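Local coordinates for protein nitrilotriacetate monooxygenase (Burkholderia pseudomallei, PDB 3SDO) that probably acts as an FMN-dependent monooxygenase of the NtaA/SnaA/DszA family, inserting oxygen into an organic substrate, at residues A[410-413]-A[414-418]; A[365-369]-A[370-374]; A[181-185]-A[186-190]. All blocks are in the same frame, centred on the assembly; numbering follows the deposited sequence.

Contact 1: A[410-413]-A[414-418]; sequences DHVL and PVLSA
Pro414 fits its ring among the residues of the preceding turn of helix 401-418, Asp410 to Leu413. Its CG lies 3.4 Å from Asp410 O and its CD 3.5 Å from Leu413 CB. With no N-H to offer, the proline leaves the turn before it without a bond and the helix kinks there; residues 410-412 form a wider pi-type turn. Val415 follows, its CG1 anti to the backbone N (chi1 171°), which leaves CG2 beside that N, 3.4 Å from His411 O; its side chain also reaches helix 375-387. At Leu416 regular bonding resumes: its N binds Val412 O at 3.0 Å, nearly straight, while CD1 rests against Val412 CG1 (4.3 Å) and Leu413 CD2 (4.2 Å). Leucine suits this buried side, where Leu413 and Leu416 both meet Phe12 of strand 11-15 and Phe422. Ser417 N donates to Leu413 O at 2.9 Å. Ser417 OG, 3.1 Å from Leu413 O, bonds with Phe422 O, a short hydroxyl serving a carbonyl just past the last turn. The kinked helix thus turns Leu413 and Leu416 to strand 11-15 and Val415 to helix 375-387, and the bonds after Pro414 restore the alpha-helical pattern that the imide nitrogen interrupts.

Contact 2: A[365-369]-A[370-374]; sequences IGTSE and AFIGT
Thr367 lays its methyl CG2 against the end of Ile372, the two side chains crossing at about a right angle with CG2 only 3.5 Å from Ile372 CD1, a tight fit for two carbons. The threonine has OG1 anti to the carbonyl carbon (chi1 -65°), which leaves CG2 for Ile372 and gives the hydroxyl to Gly274 O. Ile372 CG1 also passes 3.5 Å from Ser368 O. Between these residues the chain makes a short 3-10 turn: Phe371 N donates to Ser368 O and Ile372 N to Glu369 O, each at 3.0 Å, with both donors well above the plane of the carbonyl they meet. The turn leads into strand 372-373, which pairs in parallel with strand 268-277 in the TIM barrel, and the chain then enters helix 375-387, where Thr374 OG1 caps Ala377 N. A branched, apolar isoleucine is apt for the buried strand position, its side chain also meeting Asp285 and Tyr288 of helix 281-292. The charged Glu369 suits the exposed side of the turn. Ser368 OG stands 3.7 Å from Phe371 CD2, obliquely to the ring. The ring itself is buried against helix 375-387, edge-to-face with Trp385.

Contact 3: A[181-185]-A[186-190]; sequences RFFDP and DKLHR
Asp184 holds the turn through both its backbone and its carboxylate: Lys187 N donates to Asp184 O at 2.9 Å, and Asp186 N reaches Asp184 OD1 at 3.1 Å. The side-chain bond, from an aspartate to the backbone N two residues on, closes an Asx turn over Pro185, and the backbone bond closes a short 3-10 turn round the same residues, in the long loop between helix 150-165 and strand 193-194. Both donors come from above the plane of the group they meet, 53° out of it for the carbonyl and 45° for the carboxylate. Proline suits the position after the aspartate because its ring fixes phi and no N-H is needed there. Leu188 N adds a weak bond to Pro185 O. Asp184 CG is anti to the backbone N (chi1 -178°), which carries the carboxylate over the turn and beside the extended Lys187. The methylenes of Lys187 run past Asp184 OD2, with CE 3.4 Å from it, and Asp184 OD2 and Lys187 NZ form a long salt bridge at 3.8 Å; a weak, long ion pair joins the same NZ to Asp171. This positive charge may offset that of Asp184, whose OD1 is 4.5 Å from Asp186 OD2. Farther out, His189 stacks on Tyr444 and Leu188 packs on Trp168 and Pro203, while Phe183 touches Pro67 of the second subunit and Phe182 meets Trp26 of that subunit edge-to-face. An apolar ring suits such a partly exposed place between the turn and the partner chain: Phe183 CE2 lies 3.8 Å from Leu188 CD2, approached obliquely.

In the fold
Contacts 1 and 2 lie on the same side of the chain's centre, their centres about 17 Å apart, and both pack on helix 375-387, which leads out of the turn of contact 2 and lies beside the helix of contact 1. Both are partly buried: each packs its apolar side against neighbouring helices or strands of the barrel and has an exposed polar side. Contact 3 is a surface contact about 54 Å from contact 2, centre to centre, across the chain, and it alone reaches the second subunit. The chemistry follows place: helical backbone bonds and leucines in 410-418, a turn feeding a parallel strand in 365-374, and carboxylate and lysine bonding in 181-190.

Contact 1: A[410-413]-A[414-418]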
ATOM      1  N   ASP A 410      -4.714  26.842 -11.516  1.00 23.82           N
ATOM      2  CA  ASP A 410      -4.792  28.290 -11.367  1.00 24.41           C
ATOM      3  C   ASP A 410      -5.440  28.978 -12.575  1.00 24.34           C
ATOM      4  O   ASP A 410      -6.086  30.013 -12.423  1.00 23.67           O
ATOM      5  CB  ASP A 410      -3.402  28.879 -11.086  1.00 25.79           C
ATOM      6  CG  ASP A 410      -2.876  28.520  -9.695  1.00 26.81           C
ATOM      7  OD1 ASP A 410      -3.613  27.958  -8.851  1.00 30.23           O
ATOM      8  OD2 ASP A 410      -1.707  28.802  -9.441  1.00 32.05           O
ATOM      9  N   HIS A 411      -5.297  28.396 -13.763  1.00 24.31           N
ATOM     10  CA  HIS A 411      -5.709  29.078 -14.983  1.00 24.76           C
ATOM     11  C   HIS A 411      -6.817  28.406 -15.773  1.00 23.19           C
ATOM     12  O   HIS A 411      -7.643  29.090 -16.327  1.00 24.14           O
ATOM     13  CB  HIS A 411      -4.496  29.360 -15.853  1.00 25.85           C
ATOM     14  CG  HIS A 411      -3.483  30.200 -15.153  1.00 31.65           C
ATOM     15  ND1 HIS A 411      -2.271  29.701 -14.728  1.00 38.93           N
ATOM     16  CD2 HIS A 411      -3.553  31.470 -14.690  1.00 36.34           C
ATOM     17  CE1 HIS A 411      -1.609  30.650 -14.086  1.00 41.03           C
ATOM     18  NE2 HIS A 411      -2.368  31.733 -14.047  1.00 41.96           N
ATOM     19  N   VAL A 412      -6.863  27.082 -15.818  1.00 21.56           N
ATOM     20  CA  VAL A 412      -7.909  26.420 -16.576  1.00 19.87           C
ATOM     21  C   VAL A 412      -9.209  26.236 -15.787  1.00 19.56           C
ATOM     22  O   VAL A 412     -10.297  26.589 -16.285  1.00 17.95           O
ATOM     23  CB  VAL A 412      -7.439  25.087 -17.173  1.00 19.99           C
ATOM     24  CG1 VAL A 412      -8.552  24.486 -17.972  1.00 18.82           C
ATOM     25  CG2 VAL A 412      -6.200  25.318 -18.062  1.00 19.54           C
ATOM     26  N   LEU A 413      -9.117  25.719 -14.559  1.00 18.89           N
ATOM     27  CA  LEU A 413     -10.335  25.437 -13.803  1.00 18.55           C
ATOM     28  C   LEU A 413     -11.231  26.664 -13.601  1.00 18.99           C
ATOM     29  O   LEU A 413     -12.437  26.546 -13.719  1.00 19.30           O
ATOM     30  CB  LEU A 413     -10.024  24.721 -12.473  1.00 18.49           C
ATOM     31  CG  LEU A 413      -9.492  23.277 -12.602  1.00 19.37           C
ATOM     32  CD1 LEU A 413      -9.216  22.617 -11.215  1.00 19.35           C
ATOM     33  CD2 LEU A 413     -10.456  22.400 -13.420  1.00 19.51           C
ATOM     34  N   PRO A 414     -10.658  27.849 -13.288  1.00 19.94           N
ATOM     35  CA  PRO A 414     -11.497  29.040 -13.122  1.00 20.12           C
ATOM     36  C   PRO A 414     -12.236  29.473 -14.391  1.00 20.33           C
ATOM     37  O   PRO A 414     -13.336  29.984 -14.300  1.00 20.87           O
ATOM     38  CB  PRO A 414     -10.486  30.108 -12.685  1.00 21.11           C
ATOM     39  CG  PRO A 414      -9.424  29.317 -12.026  1.00 20.49           C
ATOM     40  CD  PRO A 414      -9.271  28.131 -12.894  1.00 19.54           C
ATOM     41  N   VAL A 415     -11.634  29.277 -15.560  1.00 20.42           N
ATOM     42  CA  VAL A 415     -12.314  29.499 -16.837  1.00 19.86           C
ATOM     43  C   VAL A 415     -13.458  28.505 -17.015  1.00 19.42           C
ATOM     44  O   VAL A 415     -14.571  28.886 -17.363  1.00 19.42           O
ATOM     45  CB  VAL A 415     -11.339  29.375 -18.039  1.00 20.13           C
ATOM     46  CG1 VAL A 415     -12.114  29.398 -19.384  1.00 18.40           C
ATOM     47  CG2 VAL A 415     -10.273  30.472 -17.968  1.00 21.64           C
ATOM     48  N   LEU A 416     -13.214  27.234 -16.734  1.00 19.57           N
ATOM     49  CA  LEU A 416     -14.305  26.251 -16.815  1.00 19.42           C
ATOM     50  C   LEU A 416     -15.452  26.583 -15.862  1.00 19.32           C
ATOM     51  O   LEU A 416     -16.634  26.494 -16.249  1.00 19.54           O
ATOM     52  CB  LEU A 416     -13.805  24.832 -16.576  1.00 19.21           C
ATOM     53  CG  LEU A 416     -12.982  24.160 -17.665  1.00 20.00           C
ATOM     54  CD1 LEU A 416     -12.435  22.818 -17.140  1.00 17.12           C
ATOM     55  CD2 LEU A 416     -13.828  23.957 -18.922  1.00 16.90           C
ATOM     56  N   SER A 417     -15.117  26.977 -14.631  1.00 20.17           N
ATOM     57  CA  SER A 417     -16.118  27.370 -13.643  1.00 20.60           C
ATOM     58  C   SER A 417     -16.946  28.568 -14.144  1.00 20.86           C
ATOM     59  O   SER A 417     -18.175  28.558 -14.061  1.00 20.73           O
ATOM     60  CB  SER A 417     -15.490  27.716 -12.265  1.00 20.87           C
ATOM     61  OG  SER A 417     -14.836  26.603 -11.685  1.00 22.93           O
ATOM     62  N   ALA A 418     -16.273  29.573 -14.683  1.00 21.02           N
ATOM     63  CA  ALA A 418     -16.962  30.748 -15.214  1.00 22.43           C
ATOM     64  C   ALA A 418     -17.948  30.412 -16.340  1.00 22.62           C
ATOM     65  O   ALA A 418     -18.966  31.105 -16.494  1.00 23.16           O
ATOM     66  CB  ALA A 418     -15.947  31.788 -15.674  1.00 22.96           C
TER

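Contact 2: A[365-369]-A[370-374]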
ATOM      1  N   ILE A 365       1.910  11.164 -24.920  1.00 45.48           N
ATOM      2  CA  ILE A 365       0.848  10.652 -25.818  1.00 45.86           C
ATOM      3  C   ILE A 365      -0.504  11.346 -25.635  1.00 44.84           C
ATOM      4  O   ILE A 365      -1.297  11.359 -26.572  1.00 45.75           O
ATOM      5  CB  ILE A 365       0.645   9.092 -25.778  1.00 46.11           C
ATOM      6  CG1 ILE A 365       0.107   8.627 -24.421  1.00 46.29           C
ATOM      7  CG2 ILE A 365       1.934   8.355 -26.152  1.00 47.10           C
ATOM      8  CD1 ILE A 365      -0.343   7.174 -24.429  1.00 47.31           C
ATOM      9  N   GLY A 366      -0.763  11.910 -24.454  1.00 43.67           N
ATOM     10  CA  GLY A 366      -2.015  12.653 -24.205  1.00 42.36           C
ATOM     11  C   GLY A 366      -1.931  14.153 -24.504  1.00 41.88           C
ATOM     12  O   GLY A 366      -2.878  14.922 -24.209  1.00 40.77           O
ATOM     13  N   THR A 367      -0.803  14.577 -25.084  1.00 41.40           N
ATOM     14  CA  THR A 367      -0.591  15.992 -25.445  1.00 41.06           C
ATOM     15  C   THR A 367      -0.712  16.115 -26.966  1.00 40.64           C
ATOM     16  O   THR A 367       0.106  15.568 -27.702  1.00 41.24           O
ATOM     17  CB  THR A 367       0.786  16.550 -24.911  1.00 41.67           C
ATOM     18  OG1 THR A 367       0.794  16.553 -23.466  1.00 39.95           O
ATOM     19  CG2 THR A 367       1.025  17.968 -25.392  1.00 42.64           C
ATOM     20  N   SER A 368      -1.793  16.756 -27.410  1.00 38.92           N
ATOM     21  CA  SER A 368      -2.013  17.118 -28.815  1.00 38.21           C
ATOM     22  C   SER A 368      -2.141  18.632 -28.842  1.00 35.93           C
ATOM     23  O   SER A 368      -2.346  19.250 -27.803  1.00 34.87           O
ATOM     24  CB  SER A 368      -3.298  16.480 -29.355  1.00 38.23           C
ATOM     25  OG  SER A 368      -4.446  17.231 -28.949  1.00 39.95           O
ATOM     26  N   GLU A 369      -2.042  19.225 -30.022  1.00 34.69           N
ATOM     27  CA  GLU A 369      -1.915  20.674 -30.113  1.00 33.68           C
ATOM     28  C   GLU A 369      -3.206  21.393 -29.741  1.00 31.36           C
ATOM     29  O   GLU A 369      -3.152  22.538 -29.294  1.00 30.54           O
ATOM     30  CB  GLU A 369      -1.371  21.120 -31.481  1.00 34.90           C
ATOM     31  CG  GLU A 369      -2.383  21.238 -32.630  1.00 35.88           C
ATOM     32  CD  GLU A 369      -1.816  22.049 -33.795  1.00 39.77           C
ATOM     33  OE1 GLU A 369      -0.565  22.126 -33.901  1.00 41.27           O
ATOM     34  OE2 GLU A 369      -2.607  22.610 -34.588  1.00 38.28           O
ATOM     35  N   ALA A 370      -4.342  20.701 -29.862  1.00 29.29           N
ATOM     36  CA  ALA A 370      -5.642  21.252 -29.417  1.00 28.00           C
ATOM     37  C   ALA A 370      -5.670  21.514 -27.902  1.00 26.17           C
ATOM     38  O   ALA A 370      -6.412  22.395 -27.462  1.00 26.16           O
ATOM     39  CB  ALA A 370      -6.824  20.342 -29.842  1.00 27.15           C
ATOM     40  N   PHE A 371      -4.855  20.783 -27.126  1.00 24.46           N
ATOM     41  CA  PHE A 371      -4.748  21.025 -25.678  1.00 23.17           C
ATOM     42  C   PHE A 371      -3.490  21.846 -25.286  1.00 23.00           C
ATOM     43  O   PHE A 371      -3.080  21.838 -24.122  1.00 21.66           O
ATOM     44  CB  PHE A 371      -4.790  19.708 -24.890  1.00 23.16           C
ATOM     45  CG  PHE A 371      -6.100  18.997 -24.965  1.00 22.19           C
ATOM     46  CD1 PHE A 371      -7.190  19.452 -24.251  1.00 21.78           C
ATOM     47  CD2 PHE A 371      -6.250  17.868 -25.741  1.00 21.99           C
ATOM     48  CE1 PHE A 371      -8.421  18.803 -24.329  1.00 19.75           C
ATOM     49  CE2 PHE A 371      -7.481  17.220 -25.817  1.00 21.30           C
ATOM     50  CZ  PHE A 371      -8.559  17.694 -25.087  1.00 18.52           C
ATOM     51  N   ILE A 372      -2.913  22.561 -26.257  1.00 22.59           N
ATOM     52  CA  ILE A 372      -1.788  23.469 -26.026  1.00 23.21           C
ATOM     53  C   ILE A 372      -2.172  24.876 -26.493  1.00 23.67           C
ATOM     54  O   ILE A 372      -2.385  25.116 -27.691  1.00 23.32           O
ATOM     55  CB  ILE A 372      -0.506  22.982 -26.778  1.00 23.96           C
ATOM     56  CG1 ILE A 372      -0.117  21.568 -26.311  1.00 24.16           C
ATOM     57  CG2 ILE A 372       0.663  23.906 -26.549  1.00 23.06           C
ATOM     58  CD1 ILE A 372       0.972  20.903 -27.224  1.00 26.61           C
ATOM     59  N   GLY A 373      -2.282  25.807 -25.550  1.00 23.35           N
ATOM     60  CA  GLY A 373      -2.683  27.186 -25.893  1.00 23.42           C
ATOM     61  C   GLY A 373      -3.165  27.958 -24.681  1.00 22.98           C
ATOM     62  O   GLY A 373      -2.754  27.673 -23.563  1.00 22.09           O
ATOM     63  N   THR A 374      -4.046  28.926 -24.902  1.00 22.49           N
ATOM     64  CA  THR A 374      -4.537  29.766 -23.822  1.00 22.45           C
ATOM     65  C   THR A 374      -5.552  29.035 -22.957  1.00 22.41           C
ATOM     66  O   THR A 374      -6.201  28.070 -23.420  1.00 22.87           O
ATOM     67  CB  THR A 374      -5.220  31.008 -24.352  1.00 22.25           C
ATOM     68  OG1 THR A 374      -6.368  30.591 -25.099  1.00 22.35           O
ATOM     69  CG2 THR A 374      -4.231  31.841 -25.237  1.00 23.91           C
TER

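Contact 3: A[181-185]-A[186-190]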
ATOM      1  N   ARG A 181     -23.661  -8.726  23.123  1.00 30.31           N
ATOM      2  CA  ARG A 181     -23.730  -9.179  21.733  1.00 30.15           C
ATOM      3  C   ARG A 181     -22.938  -8.198  20.841  1.00 28.70           C
ATOM      4  O   ARG A 181     -23.300  -7.030  20.696  1.00 27.27           O
ATOM      5  CB  ARG A 181     -25.191  -9.300  21.281  1.00 31.04           C
ATOM      6  CG  ARG A 181     -25.386  -9.629  19.796  1.00 34.37           C
ATOM      7  CD  ARG A 181     -26.864  -9.751  19.362  1.00 37.27           C
ATOM      8  NE  ARG A 181     -27.575  -8.461  19.389  1.00 40.63           N
ATOM      9  CZ  ARG A 181     -28.481  -8.055  18.491  1.00 42.33           C
ATOM     10  NH1 ARG A 181     -28.813  -8.819  17.467  1.00 44.04           N
ATOM     11  NH2 ARG A 181     -29.051  -6.858  18.607  1.00 44.33           N
ATOM     12  N   PHE A 182     -21.849  -8.691  20.260  1.00 27.40           N
ATOM     13  CA  PHE A 182     -20.944  -7.854  19.492  1.00 25.96           C
ATOM     14  C   PHE A 182     -21.448  -7.632  18.065  1.00 25.44           C
ATOM     15  O   PHE A 182     -21.322  -6.530  17.519  1.00 24.74           O
ATOM     16  CB  PHE A 182     -19.563  -8.481  19.481  1.00 25.62           C
ATOM     17  CG  PHE A 182     -18.518  -7.640  18.808  1.00 23.77           C
ATOM     18  CD1 PHE A 182     -18.041  -7.974  17.551  1.00 22.75           C
ATOM     19  CD2 PHE A 182     -18.029  -6.510  19.430  1.00 22.47           C
ATOM     20  CE1 PHE A 182     -17.072  -7.218  16.945  1.00 22.55           C
ATOM     21  CE2 PHE A 182     -17.068  -5.718  18.815  1.00 22.80           C
ATOM     22  CZ  PHE A 182     -16.589  -6.066  17.579  1.00 23.52           C
ATOM     23  N   PHE A 183     -22.005  -8.671  17.449  1.00 25.35           N
ATOM     24  CA  PHE A 183     -22.542  -8.570  16.090  1.00 25.08           C
ATOM     25  C   PHE A 183     -23.721  -9.519  15.878  1.00 26.51           C
ATOM     26  O   PHE A 183     -23.891 -10.469  16.648  1.00 27.40           O
ATOM     27  CB  PHE A 183     -21.442  -8.880  15.071  1.00 24.41           C
ATOM     28  CG  PHE A 183     -21.119 -10.352  14.934  1.00 24.74           C
ATOM     29  CD1 PHE A 183     -20.519 -11.050  15.961  1.00 24.90           C
ATOM     30  CD2 PHE A 183     -21.412 -11.035  13.770  1.00 26.01           C
ATOM     31  CE1 PHE A 183     -20.202 -12.418  15.827  1.00 26.30           C
ATOM     32  CE2 PHE A 183     -21.105 -12.389  13.645  1.00 26.29           C
ATOM     33  CZ  PHE A 183     -20.501 -13.075  14.683  1.00 24.97           C
ATOM     34  N   ASP A 184     -24.514  -9.253  14.840  1.00 26.92           N
ATOM     35  CA  ASP A 184     -25.641 -10.110  14.452  1.00 28.26           C
ATOM     36  C   ASP A 184     -25.099 -11.144  13.456  1.00 28.49           C
ATOM     37  O   ASP A 184     -24.645 -10.774  12.374  1.00 27.94           O
ATOM     38  CB  ASP A 184     -26.762  -9.276  13.837  1.00 28.24           C
ATOM     39  CG  ASP A 184     -27.999 -10.108  13.437  1.00 29.91           C
ATOM     40  OD1 ASP A 184     -27.944 -11.361  13.419  1.00 29.74           O
ATOM     41  OD2 ASP A 184     -29.030  -9.488  13.099  1.00 30.26           O
ATOM     42  N   PRO A 185     -25.113 -12.434  13.836  1.00 29.01           N
ATOM     43  CA  PRO A 185     -24.501 -13.483  12.997  1.00 29.06           C
ATOM     44  C   PRO A 185     -25.150 -13.637  11.628  1.00 28.69           C
ATOM     45  O   PRO A 185     -24.492 -14.061  10.673  1.00 27.15           O
ATOM     46  CB  PRO A 185     -24.708 -14.761  13.801  1.00 30.04           C
ATOM     47  CG  PRO A 185     -25.097 -14.319  15.199  1.00 31.19           C
ATOM     48  CD  PRO A 185     -25.713 -12.977  15.070  1.00 30.26           C
ATOM     49  N   ASP A 186     -26.435 -13.316  11.549  1.00 28.90           N
ATOM     50  CA  ASP A 186     -27.157 -13.385  10.292  1.00 29.67           C
ATOM     51  C   ASP A 186     -26.847 -12.229   9.368  1.00 28.81           C
ATOM     52  O   ASP A 186     -27.327 -12.225   8.230  1.00 29.07           O
ATOM     53  CB  ASP A 186     -28.656 -13.433  10.548  1.00 31.31           C
ATOM     54  CG  ASP A 186     -29.094 -14.744  11.174  1.00 34.10           C
ATOM     55  OD1 ASP A 186     -28.275 -15.696  11.234  1.00 37.60           O
ATOM     56  OD2 ASP A 186     -30.257 -14.820  11.601  1.00 38.69           O
ATOM     57  N   LYS A 187     -26.035 -11.271   9.829  1.00 27.47           N
ATOM     58  CA  LYS A 187     -25.593 -10.152   8.979  1.00 26.81           C
ATOM     59  C   LYS A 187     -24.107 -10.244   8.559  1.00 26.07           C
ATOM     60  O   LYS A 187     -23.529  -9.251   8.083  1.00 24.71           O
ATOM     61  CB  LYS A 187     -25.860  -8.819   9.689  1.00 26.42           C
ATOM     62  CG  LYS A 187     -27.333  -8.606  10.007  1.00 27.97           C
ATOM     63  CD  LYS A 187     -27.595  -7.246  10.638  1.00 29.48           C
ATOM     64  CE  LYS A 187     -29.083  -6.982  10.814  1.00 32.20           C
ATOM     65  NZ  LYS A 187     -29.240  -5.888  11.815  1.00 36.34           N
ATOM     66  N   LEU A 188     -23.516 -11.425   8.781  1.00 26.06           N
ATOM     67  CA  LEU A 188     -22.164 -11.795   8.321  1.00 25.14           C
ATOM     68  C   LEU A 188     -22.315 -12.942   7.360  1.00 26.19           C
ATOM     69  O   LEU A 188     -23.009 -13.916   7.676  1.00 26.65           O
ATOM     70  CB  LEU A 188     -21.304 -12.264   9.484  1.00 24.83           C
ATOM     71  CG  LEU A 188     -19.942 -12.901   9.161  1.00 24.26           C
ATOM     72  CD1 LEU A 188     -19.042 -11.943   8.409  1.00 21.86           C
ATOM     73  CD2 LEU A 188     -19.241 -13.398  10.439  1.00 25.48           C
ATOM     74  N   HIS A 189     -21.671 -12.846   6.202  1.00 26.00           N
ATOM     75  CA  HIS A 189     -21.912 -13.785   5.105  1.00 27.21           C
ATOM     76  C   HIS A 189     -20.614 -14.433   4.671  1.00 27.07           C
ATOM     77  O   HIS A 189     -19.614 -13.748   4.466  1.00 25.55           O
ATOM     78  CB  HIS A 189     -22.518 -13.053   3.897  1.00 26.90           C
ATOM     79  CG  HIS A 189     -23.734 -12.248   4.235  1.00 27.80           C
ATOM     80  ND1 HIS A 189     -25.011 -12.773   4.184  1.00 27.66           N
ATOM     81  CD2 HIS A 189     -23.866 -10.969   4.662  1.00 25.74           C
ATOM     82  CE1 HIS A 189     -25.877 -11.847   4.559  1.00 28.70           C
ATOM     83  NE2 HIS A 189     -25.209 -10.743   4.857  1.00 27.77           N
ATOM     84  N   ARG A 190     -20.643 -15.755   4.523  1.00 27.87           N
ATOM     85  CA  ARG A 190     -19.567 -16.484   3.862  1.00 28.75           C
ATOM     86  C   ARG A 190     -19.687 -16.302   2.344  1.00 28.51           C
ATOM     87  O   ARG A 190     -20.772 -16.056   1.838  1.00 29.11           O
ATOM     88  CB  ARG A 190     -19.646 -17.969   4.193  1.00 30.46           C
ATOM     89  CG  ARG A 190     -19.023 -18.344   5.514  1.00 33.57           C
ATOM     90  CD  ARG A 190     -18.538 -19.784   5.478  1.00 38.57           C
ATOM     91  NE  ARG A 190     -19.614 -20.660   5.040  1.00 42.99           N
ATOM     92  CZ  ARG A 190     -19.450 -21.907   4.619  1.00 49.80           C
ATOM     93  NH1 ARG A 190     -20.523 -22.616   4.241  1.00 53.20           N
ATOM     94  NH2 ARG A 190     -18.234 -22.456   4.556  1.00 50.62           N
TER